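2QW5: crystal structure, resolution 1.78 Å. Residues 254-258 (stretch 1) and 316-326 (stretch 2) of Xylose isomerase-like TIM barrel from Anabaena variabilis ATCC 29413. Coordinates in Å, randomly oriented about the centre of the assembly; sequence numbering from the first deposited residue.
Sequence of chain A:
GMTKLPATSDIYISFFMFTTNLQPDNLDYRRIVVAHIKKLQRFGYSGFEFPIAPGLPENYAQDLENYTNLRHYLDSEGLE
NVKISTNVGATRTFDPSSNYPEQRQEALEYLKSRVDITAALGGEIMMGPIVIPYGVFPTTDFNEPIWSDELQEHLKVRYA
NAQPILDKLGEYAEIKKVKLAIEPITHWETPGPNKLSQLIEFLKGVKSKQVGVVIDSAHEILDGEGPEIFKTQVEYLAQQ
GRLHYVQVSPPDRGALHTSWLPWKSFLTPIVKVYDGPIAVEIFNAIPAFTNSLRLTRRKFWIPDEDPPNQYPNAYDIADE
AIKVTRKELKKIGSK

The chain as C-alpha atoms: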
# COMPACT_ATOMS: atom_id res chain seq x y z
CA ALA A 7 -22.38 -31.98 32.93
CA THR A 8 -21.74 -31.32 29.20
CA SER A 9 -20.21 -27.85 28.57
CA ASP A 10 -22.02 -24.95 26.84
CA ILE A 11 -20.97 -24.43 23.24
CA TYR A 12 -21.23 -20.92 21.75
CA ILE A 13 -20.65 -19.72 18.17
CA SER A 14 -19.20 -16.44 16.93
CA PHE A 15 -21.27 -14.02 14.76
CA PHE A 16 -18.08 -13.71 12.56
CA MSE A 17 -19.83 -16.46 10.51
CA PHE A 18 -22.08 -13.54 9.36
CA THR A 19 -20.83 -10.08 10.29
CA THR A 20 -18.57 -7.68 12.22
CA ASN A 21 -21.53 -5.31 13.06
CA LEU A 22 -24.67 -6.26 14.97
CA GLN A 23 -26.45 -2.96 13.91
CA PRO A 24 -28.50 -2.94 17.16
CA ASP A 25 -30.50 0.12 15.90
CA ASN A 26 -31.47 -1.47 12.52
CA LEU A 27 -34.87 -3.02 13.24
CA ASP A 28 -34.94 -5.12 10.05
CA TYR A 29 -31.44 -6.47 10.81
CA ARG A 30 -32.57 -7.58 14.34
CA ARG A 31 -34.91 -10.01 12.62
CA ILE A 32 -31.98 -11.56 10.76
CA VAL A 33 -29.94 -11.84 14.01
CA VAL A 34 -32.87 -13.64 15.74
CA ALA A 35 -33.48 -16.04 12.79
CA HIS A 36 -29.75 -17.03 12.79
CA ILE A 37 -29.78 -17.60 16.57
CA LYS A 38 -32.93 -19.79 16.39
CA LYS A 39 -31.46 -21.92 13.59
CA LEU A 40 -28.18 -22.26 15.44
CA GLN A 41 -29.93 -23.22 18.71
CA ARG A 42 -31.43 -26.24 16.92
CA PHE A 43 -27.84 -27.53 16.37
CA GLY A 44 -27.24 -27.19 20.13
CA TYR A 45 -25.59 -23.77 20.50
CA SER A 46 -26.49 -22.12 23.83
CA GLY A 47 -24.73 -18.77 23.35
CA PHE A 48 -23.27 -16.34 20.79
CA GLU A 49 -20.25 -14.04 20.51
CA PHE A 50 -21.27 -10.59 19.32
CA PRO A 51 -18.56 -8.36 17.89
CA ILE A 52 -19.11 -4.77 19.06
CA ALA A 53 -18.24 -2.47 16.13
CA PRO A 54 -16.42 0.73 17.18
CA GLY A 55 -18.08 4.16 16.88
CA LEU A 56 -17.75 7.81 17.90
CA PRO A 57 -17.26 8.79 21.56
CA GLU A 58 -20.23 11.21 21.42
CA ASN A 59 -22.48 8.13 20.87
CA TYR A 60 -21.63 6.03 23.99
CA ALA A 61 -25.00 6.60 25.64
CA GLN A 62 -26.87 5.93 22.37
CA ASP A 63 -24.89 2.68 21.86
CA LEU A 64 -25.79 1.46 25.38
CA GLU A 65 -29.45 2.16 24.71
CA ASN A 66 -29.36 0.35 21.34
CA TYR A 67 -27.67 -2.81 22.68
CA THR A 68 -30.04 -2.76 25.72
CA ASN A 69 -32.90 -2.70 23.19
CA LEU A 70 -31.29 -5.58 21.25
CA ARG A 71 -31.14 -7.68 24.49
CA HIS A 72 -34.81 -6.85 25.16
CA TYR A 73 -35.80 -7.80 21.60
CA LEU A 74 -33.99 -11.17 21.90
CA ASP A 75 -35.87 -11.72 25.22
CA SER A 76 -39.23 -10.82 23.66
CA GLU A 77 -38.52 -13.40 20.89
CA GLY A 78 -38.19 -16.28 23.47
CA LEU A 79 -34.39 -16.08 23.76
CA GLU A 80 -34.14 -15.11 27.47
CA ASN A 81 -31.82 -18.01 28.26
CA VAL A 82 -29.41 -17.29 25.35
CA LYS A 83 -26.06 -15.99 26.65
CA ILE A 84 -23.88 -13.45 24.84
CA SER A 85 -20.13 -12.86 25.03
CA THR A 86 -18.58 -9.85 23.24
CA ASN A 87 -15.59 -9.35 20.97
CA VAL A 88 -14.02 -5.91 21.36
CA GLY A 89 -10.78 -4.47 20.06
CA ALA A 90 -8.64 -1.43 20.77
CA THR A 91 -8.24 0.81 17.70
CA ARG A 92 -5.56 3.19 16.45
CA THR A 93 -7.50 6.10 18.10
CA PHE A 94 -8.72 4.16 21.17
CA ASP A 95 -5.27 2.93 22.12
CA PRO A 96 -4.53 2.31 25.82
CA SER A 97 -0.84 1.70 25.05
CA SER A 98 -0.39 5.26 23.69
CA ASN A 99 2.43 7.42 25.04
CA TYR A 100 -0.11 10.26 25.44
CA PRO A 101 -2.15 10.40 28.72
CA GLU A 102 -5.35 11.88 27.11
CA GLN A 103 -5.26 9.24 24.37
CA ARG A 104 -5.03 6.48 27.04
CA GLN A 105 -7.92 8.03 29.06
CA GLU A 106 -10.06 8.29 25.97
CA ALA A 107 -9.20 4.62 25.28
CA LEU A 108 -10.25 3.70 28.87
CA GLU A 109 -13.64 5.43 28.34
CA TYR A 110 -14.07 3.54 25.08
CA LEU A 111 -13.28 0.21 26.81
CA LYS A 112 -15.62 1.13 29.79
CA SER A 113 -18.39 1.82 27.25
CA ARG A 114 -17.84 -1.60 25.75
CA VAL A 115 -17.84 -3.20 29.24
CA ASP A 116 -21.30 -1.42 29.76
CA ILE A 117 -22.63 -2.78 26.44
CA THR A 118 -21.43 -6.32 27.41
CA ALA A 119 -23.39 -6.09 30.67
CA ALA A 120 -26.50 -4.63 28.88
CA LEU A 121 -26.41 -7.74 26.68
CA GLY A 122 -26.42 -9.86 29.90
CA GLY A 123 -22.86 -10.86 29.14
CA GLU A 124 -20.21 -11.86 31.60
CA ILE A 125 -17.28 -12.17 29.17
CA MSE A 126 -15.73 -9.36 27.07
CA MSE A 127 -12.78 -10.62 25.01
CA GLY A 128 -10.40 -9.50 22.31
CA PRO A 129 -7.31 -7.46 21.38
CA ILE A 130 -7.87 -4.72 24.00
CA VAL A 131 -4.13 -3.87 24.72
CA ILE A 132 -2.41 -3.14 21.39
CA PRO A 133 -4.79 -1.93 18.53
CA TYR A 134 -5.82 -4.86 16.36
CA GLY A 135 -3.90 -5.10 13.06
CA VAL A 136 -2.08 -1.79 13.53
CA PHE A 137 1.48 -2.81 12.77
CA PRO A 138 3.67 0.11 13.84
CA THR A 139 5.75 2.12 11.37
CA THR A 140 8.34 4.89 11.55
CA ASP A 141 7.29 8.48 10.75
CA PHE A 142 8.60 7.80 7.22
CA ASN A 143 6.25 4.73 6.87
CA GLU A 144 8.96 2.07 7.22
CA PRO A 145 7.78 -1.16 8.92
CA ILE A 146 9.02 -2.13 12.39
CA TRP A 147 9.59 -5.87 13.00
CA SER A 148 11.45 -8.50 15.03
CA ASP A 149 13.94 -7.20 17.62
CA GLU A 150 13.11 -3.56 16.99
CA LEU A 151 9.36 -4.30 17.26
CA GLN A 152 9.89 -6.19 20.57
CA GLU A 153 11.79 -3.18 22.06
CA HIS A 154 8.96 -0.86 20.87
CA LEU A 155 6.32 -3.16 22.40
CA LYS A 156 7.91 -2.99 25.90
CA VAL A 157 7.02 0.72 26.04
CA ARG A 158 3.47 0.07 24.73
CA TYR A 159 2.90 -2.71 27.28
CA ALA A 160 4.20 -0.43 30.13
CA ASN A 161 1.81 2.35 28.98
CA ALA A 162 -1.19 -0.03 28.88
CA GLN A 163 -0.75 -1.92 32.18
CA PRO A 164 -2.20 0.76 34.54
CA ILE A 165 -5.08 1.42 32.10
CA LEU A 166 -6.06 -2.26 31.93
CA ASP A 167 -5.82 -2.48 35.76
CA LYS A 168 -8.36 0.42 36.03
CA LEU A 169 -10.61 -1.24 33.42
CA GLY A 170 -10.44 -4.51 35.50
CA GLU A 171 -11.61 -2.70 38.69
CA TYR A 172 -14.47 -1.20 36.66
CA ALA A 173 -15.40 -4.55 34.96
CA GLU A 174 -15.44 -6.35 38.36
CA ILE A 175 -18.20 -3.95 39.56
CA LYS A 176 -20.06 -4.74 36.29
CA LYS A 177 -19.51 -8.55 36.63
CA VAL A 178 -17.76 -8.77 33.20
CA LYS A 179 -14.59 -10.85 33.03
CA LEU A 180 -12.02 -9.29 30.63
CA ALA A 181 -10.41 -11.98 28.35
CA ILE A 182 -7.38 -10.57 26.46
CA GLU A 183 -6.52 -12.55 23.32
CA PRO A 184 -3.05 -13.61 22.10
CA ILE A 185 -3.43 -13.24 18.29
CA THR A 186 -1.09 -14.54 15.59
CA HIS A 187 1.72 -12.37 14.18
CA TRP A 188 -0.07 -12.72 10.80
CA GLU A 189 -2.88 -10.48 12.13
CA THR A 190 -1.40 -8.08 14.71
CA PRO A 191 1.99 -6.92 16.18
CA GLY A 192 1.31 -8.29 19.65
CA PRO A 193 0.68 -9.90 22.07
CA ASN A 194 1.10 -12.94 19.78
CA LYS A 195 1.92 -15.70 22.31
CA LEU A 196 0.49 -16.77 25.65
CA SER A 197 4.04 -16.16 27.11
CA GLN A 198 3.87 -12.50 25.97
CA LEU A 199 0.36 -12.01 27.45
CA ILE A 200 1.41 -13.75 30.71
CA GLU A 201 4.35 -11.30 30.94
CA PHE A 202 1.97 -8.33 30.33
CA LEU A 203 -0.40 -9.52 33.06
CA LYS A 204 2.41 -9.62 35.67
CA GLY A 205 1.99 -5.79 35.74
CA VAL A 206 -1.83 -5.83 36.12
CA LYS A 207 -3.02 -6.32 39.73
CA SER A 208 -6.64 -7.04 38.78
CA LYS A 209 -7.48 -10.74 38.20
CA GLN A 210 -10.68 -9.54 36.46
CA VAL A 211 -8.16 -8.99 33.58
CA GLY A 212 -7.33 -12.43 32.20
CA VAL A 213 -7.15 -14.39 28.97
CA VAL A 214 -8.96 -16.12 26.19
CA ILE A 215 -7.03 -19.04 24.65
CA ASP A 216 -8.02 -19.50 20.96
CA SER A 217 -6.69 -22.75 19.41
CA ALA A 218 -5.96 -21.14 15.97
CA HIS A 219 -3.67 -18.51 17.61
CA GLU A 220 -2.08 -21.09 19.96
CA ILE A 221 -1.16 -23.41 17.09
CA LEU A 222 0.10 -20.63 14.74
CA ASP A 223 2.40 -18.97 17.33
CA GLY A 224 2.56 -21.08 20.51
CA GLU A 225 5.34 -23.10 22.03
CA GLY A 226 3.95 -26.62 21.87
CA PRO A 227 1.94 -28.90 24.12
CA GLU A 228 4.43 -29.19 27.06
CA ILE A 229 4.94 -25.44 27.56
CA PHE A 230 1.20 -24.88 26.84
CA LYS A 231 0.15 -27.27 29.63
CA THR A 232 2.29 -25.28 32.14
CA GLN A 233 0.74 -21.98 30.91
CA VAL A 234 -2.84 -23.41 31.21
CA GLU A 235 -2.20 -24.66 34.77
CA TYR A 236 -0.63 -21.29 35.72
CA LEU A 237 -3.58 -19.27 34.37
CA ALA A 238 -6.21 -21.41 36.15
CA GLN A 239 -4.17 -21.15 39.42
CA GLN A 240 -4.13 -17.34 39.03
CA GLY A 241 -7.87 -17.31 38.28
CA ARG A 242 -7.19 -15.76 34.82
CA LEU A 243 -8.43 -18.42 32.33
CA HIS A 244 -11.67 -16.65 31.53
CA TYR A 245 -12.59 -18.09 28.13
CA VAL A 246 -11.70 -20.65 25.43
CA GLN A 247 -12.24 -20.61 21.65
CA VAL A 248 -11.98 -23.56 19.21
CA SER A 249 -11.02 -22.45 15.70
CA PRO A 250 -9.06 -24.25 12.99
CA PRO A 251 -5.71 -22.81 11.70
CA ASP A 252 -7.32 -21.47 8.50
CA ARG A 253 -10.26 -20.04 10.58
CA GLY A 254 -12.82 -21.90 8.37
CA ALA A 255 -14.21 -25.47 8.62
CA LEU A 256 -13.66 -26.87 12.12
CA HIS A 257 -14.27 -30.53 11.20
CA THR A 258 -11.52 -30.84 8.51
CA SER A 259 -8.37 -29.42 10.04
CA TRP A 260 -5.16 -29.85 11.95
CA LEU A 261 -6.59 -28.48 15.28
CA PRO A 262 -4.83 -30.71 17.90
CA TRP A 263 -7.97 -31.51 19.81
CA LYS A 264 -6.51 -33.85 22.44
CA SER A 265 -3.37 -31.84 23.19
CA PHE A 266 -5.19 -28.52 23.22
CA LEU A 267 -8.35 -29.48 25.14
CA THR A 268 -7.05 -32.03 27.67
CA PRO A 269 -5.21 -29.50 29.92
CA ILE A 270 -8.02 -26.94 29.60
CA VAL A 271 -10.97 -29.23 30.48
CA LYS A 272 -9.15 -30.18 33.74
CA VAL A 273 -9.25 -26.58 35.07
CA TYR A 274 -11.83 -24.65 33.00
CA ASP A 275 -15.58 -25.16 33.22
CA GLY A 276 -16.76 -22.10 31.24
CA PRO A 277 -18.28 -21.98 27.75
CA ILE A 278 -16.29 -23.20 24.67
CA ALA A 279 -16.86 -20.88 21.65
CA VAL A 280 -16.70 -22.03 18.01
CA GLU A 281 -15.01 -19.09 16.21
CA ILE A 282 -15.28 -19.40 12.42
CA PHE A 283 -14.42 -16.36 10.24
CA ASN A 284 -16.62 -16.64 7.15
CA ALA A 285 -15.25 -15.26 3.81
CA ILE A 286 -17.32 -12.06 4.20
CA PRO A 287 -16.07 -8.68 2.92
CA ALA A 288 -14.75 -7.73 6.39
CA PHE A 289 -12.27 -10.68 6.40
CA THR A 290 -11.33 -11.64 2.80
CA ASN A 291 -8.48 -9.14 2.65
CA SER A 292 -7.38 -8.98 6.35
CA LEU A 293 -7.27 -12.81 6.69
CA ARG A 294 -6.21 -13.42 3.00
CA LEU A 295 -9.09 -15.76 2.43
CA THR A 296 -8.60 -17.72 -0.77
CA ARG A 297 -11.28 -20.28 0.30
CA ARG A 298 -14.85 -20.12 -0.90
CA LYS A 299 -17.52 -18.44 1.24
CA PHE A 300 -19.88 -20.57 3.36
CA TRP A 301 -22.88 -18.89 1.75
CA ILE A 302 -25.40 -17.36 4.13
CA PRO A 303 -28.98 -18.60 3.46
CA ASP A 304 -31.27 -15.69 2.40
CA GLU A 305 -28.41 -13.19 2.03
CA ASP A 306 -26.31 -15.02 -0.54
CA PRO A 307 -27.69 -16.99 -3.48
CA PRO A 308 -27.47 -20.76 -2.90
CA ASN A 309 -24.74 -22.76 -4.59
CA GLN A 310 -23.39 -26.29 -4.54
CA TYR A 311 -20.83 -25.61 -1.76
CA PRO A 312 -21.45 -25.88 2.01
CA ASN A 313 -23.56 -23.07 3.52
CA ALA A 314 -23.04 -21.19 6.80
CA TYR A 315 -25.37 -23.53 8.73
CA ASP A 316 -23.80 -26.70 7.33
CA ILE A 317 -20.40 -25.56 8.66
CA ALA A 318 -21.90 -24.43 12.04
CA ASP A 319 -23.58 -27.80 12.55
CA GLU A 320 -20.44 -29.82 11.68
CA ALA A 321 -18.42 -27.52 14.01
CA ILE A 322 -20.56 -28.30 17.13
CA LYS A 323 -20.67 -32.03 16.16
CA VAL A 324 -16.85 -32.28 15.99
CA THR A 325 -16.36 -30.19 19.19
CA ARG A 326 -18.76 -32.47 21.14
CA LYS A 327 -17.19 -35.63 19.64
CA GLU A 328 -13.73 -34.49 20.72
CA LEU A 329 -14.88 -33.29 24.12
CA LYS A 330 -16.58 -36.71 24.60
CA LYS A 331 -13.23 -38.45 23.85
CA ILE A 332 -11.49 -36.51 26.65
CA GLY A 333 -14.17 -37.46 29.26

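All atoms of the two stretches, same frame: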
# COMPACT_ATOMS: atom_id res chain seq x y z
N GLY A 254 -11.61 -21.46 9.10
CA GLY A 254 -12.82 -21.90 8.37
C GLY A 254 -13.49 -23.13 8.98
O GLY A 254 -13.92 -23.08 10.13
N ALA A 255 -13.52 -24.24 8.22
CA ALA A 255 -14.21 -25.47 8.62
C ALA A 255 -13.53 -26.12 9.81
O ALA A 255 -12.37 -26.46 9.73
CB ALA A 255 -14.29 -26.44 7.47
N LEU A 256 -14.26 -26.31 10.89
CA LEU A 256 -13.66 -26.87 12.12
C LEU A 256 -13.49 -28.40 12.08
O LEU A 256 -12.59 -28.96 12.71
CB LEU A 256 -14.47 -26.38 13.33
CG LEU A 256 -13.98 -26.63 14.75
CD1 LEU A 256 -12.56 -26.06 14.97
CD2 LEU A 256 -15.00 -26.04 15.73
N HIS A 257 -14.29 -29.07 11.26
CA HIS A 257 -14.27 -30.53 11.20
C HIS A 257 -13.23 -31.16 10.25
O HIS A 257 -13.06 -32.39 10.28
CB HIS A 257 -15.67 -31.08 10.89
CG HIS A 257 -16.19 -30.71 9.54
ND1 HIS A 257 -16.41 -29.40 9.17
CD2 HIS A 257 -16.60 -31.47 8.50
CE1 HIS A 257 -16.91 -29.37 7.94
NE2 HIS A 257 -17.03 -30.62 7.52
N THR A 258 -12.58 -30.35 9.41
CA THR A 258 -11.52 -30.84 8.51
C THR A 258 -10.31 -29.94 8.74
O THR A 258 -10.11 -28.92 8.06
CB THR A 258 -11.99 -30.81 7.09
OG1 THR A 258 -12.38 -29.47 6.78
CG2 THR A 258 -13.18 -31.72 6.91
N ASP A 316 -24.48 -25.42 7.50
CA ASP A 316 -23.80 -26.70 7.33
C ASP A 316 -22.50 -26.70 8.14
O ASP A 316 -22.25 -27.61 8.91
CB ASP A 316 -23.47 -26.98 5.85
CG ASP A 316 -24.72 -27.04 4.96
OD1 ASP A 316 -25.80 -27.46 5.43
OD2 ASP A 316 -24.60 -26.65 3.78
N ILE A 317 -21.68 -25.66 7.95
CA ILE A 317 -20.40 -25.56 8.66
C ILE A 317 -20.60 -25.45 10.18
O ILE A 317 -19.90 -26.13 10.94
CB ILE A 317 -19.53 -24.42 8.08
CG1 ILE A 317 -19.17 -24.71 6.60
CG2 ILE A 317 -18.23 -24.19 8.87
CD1 ILE A 317 -18.44 -26.02 6.34
N ALA A 318 -21.57 -24.62 10.60
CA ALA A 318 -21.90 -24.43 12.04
C ALA A 318 -22.29 -25.74 12.72
O ALA A 318 -21.83 -26.06 13.83
CB ALA A 318 -23.02 -23.39 12.20
N ASP A 319 -23.12 -26.52 12.03
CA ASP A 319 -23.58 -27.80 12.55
C ASP A 319 -22.43 -28.80 12.68
O ASP A 319 -22.30 -29.47 13.70
CB ASP A 319 -24.70 -28.37 11.67
CG ASP A 319 -25.43 -29.53 12.32
OD1 ASP A 319 -25.51 -29.60 13.57
OD2 ASP A 319 -25.96 -30.35 11.55
N GLU A 320 -21.60 -28.91 11.64
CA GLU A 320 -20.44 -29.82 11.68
C GLU A 320 -19.46 -29.40 12.76
O GLU A 320 -18.80 -30.25 13.35
CB GLU A 320 -19.69 -29.85 10.34
CG GLU A 320 -20.47 -30.42 9.18
CD GLU A 320 -20.73 -31.93 9.29
OE1 GLU A 320 -19.90 -32.69 9.83
OE2 GLU A 320 -21.80 -32.37 8.80
N ALA A 321 -19.36 -28.09 12.99
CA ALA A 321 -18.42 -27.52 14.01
C ALA A 321 -18.80 -27.98 15.46
O ALA A 321 -17.93 -28.41 16.23
CB ALA A 321 -18.41 -25.97 13.90
N ILE A 322 -20.09 -27.88 15.80
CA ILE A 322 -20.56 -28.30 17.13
C ILE A 322 -20.45 -29.83 17.25
O ILE A 322 -20.09 -30.30 18.31
CB ILE A 322 -21.97 -27.76 17.50
CG1 ILE A 322 -22.34 -28.09 18.96
CG2 ILE A 322 -23.06 -28.24 16.50
CD1 ILE A 322 -23.39 -27.11 19.57
N LYS A 323 -20.77 -30.57 16.17
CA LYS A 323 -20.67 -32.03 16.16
C LYS A 323 -19.24 -32.49 16.45
O LYS A 323 -19.03 -33.30 17.36
CB LYS A 323 -21.25 -32.62 14.87
CG LYS A 323 -22.79 -32.53 14.78
CD LYS A 323 -23.30 -32.91 13.37
CE LYS A 323 -24.84 -32.91 13.21
NZ LYS A 323 -25.58 -34.04 13.88
N VAL A 324 -18.26 -31.93 15.74
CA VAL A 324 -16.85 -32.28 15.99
C VAL A 324 -16.39 -31.89 17.40
O VAL A 324 -15.74 -32.69 18.06
CB VAL A 324 -15.85 -31.81 14.86
CG1 VAL A 324 -15.63 -30.28 14.86
CG2 VAL A 324 -14.50 -32.51 15.06
N THR A 325 -16.74 -30.68 17.85
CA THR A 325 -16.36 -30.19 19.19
C THR A 325 -16.88 -31.13 20.29
O THR A 325 -16.15 -31.49 21.21
CB THR A 325 -16.86 -28.73 19.43
OG1 THR A 325 -16.34 -27.87 18.40
CG2 THR A 325 -16.46 -28.21 20.83
N ARG A 326 -18.15 -31.53 20.18
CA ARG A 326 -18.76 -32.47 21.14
C ARG A 326 -18.14 -33.87 21.08
O ARG A 326 -17.91 -34.48 22.15
CB ARG A 326 -20.29 -32.55 20.98
CG ARG A 326 -20.97 -31.30 21.43
CD ARG A 326 -22.36 -31.52 21.95
NE ARG A 326 -22.96 -30.30 22.52
CZ ARG A 326 -22.67 -29.78 23.73
NH1 ARG A 326 -21.69 -30.26 24.53
NH2 ARG A 326 -23.34 -28.69 24.11
O HOH W 1 -17.17 -26.93 10.60

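A loop without regular structure, 254-258, lies along one face of a helix that runs through 316-326. The register advances with the helix: A255 sits nearest I317, L256 nearest A321 (CA to CA 5.2 Å) and H257 nearest V324, so three consecutive loop residues read positions spaced four and three apart. No direct hydrogen bond joins the stretches; the contact is apolar packing plus one water.

L256 is the buried anchor. With chi1 t and chi2 p, its CD2 comes to 3.9 Å from CB of A321 and its CG to 4.0 Å from CG1 of V324. The small side chain at A321 accompanies the closest CA approach of the register. L256 CD2 also lies 3.5 Å from T325 OG1, a polar atom that would be a poor neighbour for a methyl if unsatisfied. T325 solves this within the helix: its m rotamer turns OG1 back onto the carbonyl of the preceding turn, donating to A321 O at 2.7 Å, an oxygen that also accepts from T325 N at 3.0 Å.

H257 takes chi1 p, and its ring lies against the helix. E320 CB sits over one face, 3.6 Å from the ring centroid and 13° off the normal, a CH-pi contact made by the aliphatic base of an acidic side chain. I317, m at both chi angles, points its CB sideways, yet its end comes nearer: CD1 meets the ring edge 4.0 Å from H257 CE1 and lies 4.3 Å from A255 CB. V324, chi1 p, places CG1 3.9 Å from H257 CA, so it packs on both L256 and H257.

Water 1 supplies the polar link. It accepts from L256 N at 3.0 Å, donates to I317 O at 2.9 Å, and hydrogen-bonds H257 ND1 at 3.0 Å, tying loop backbone, imidazole and helix carbonyl together.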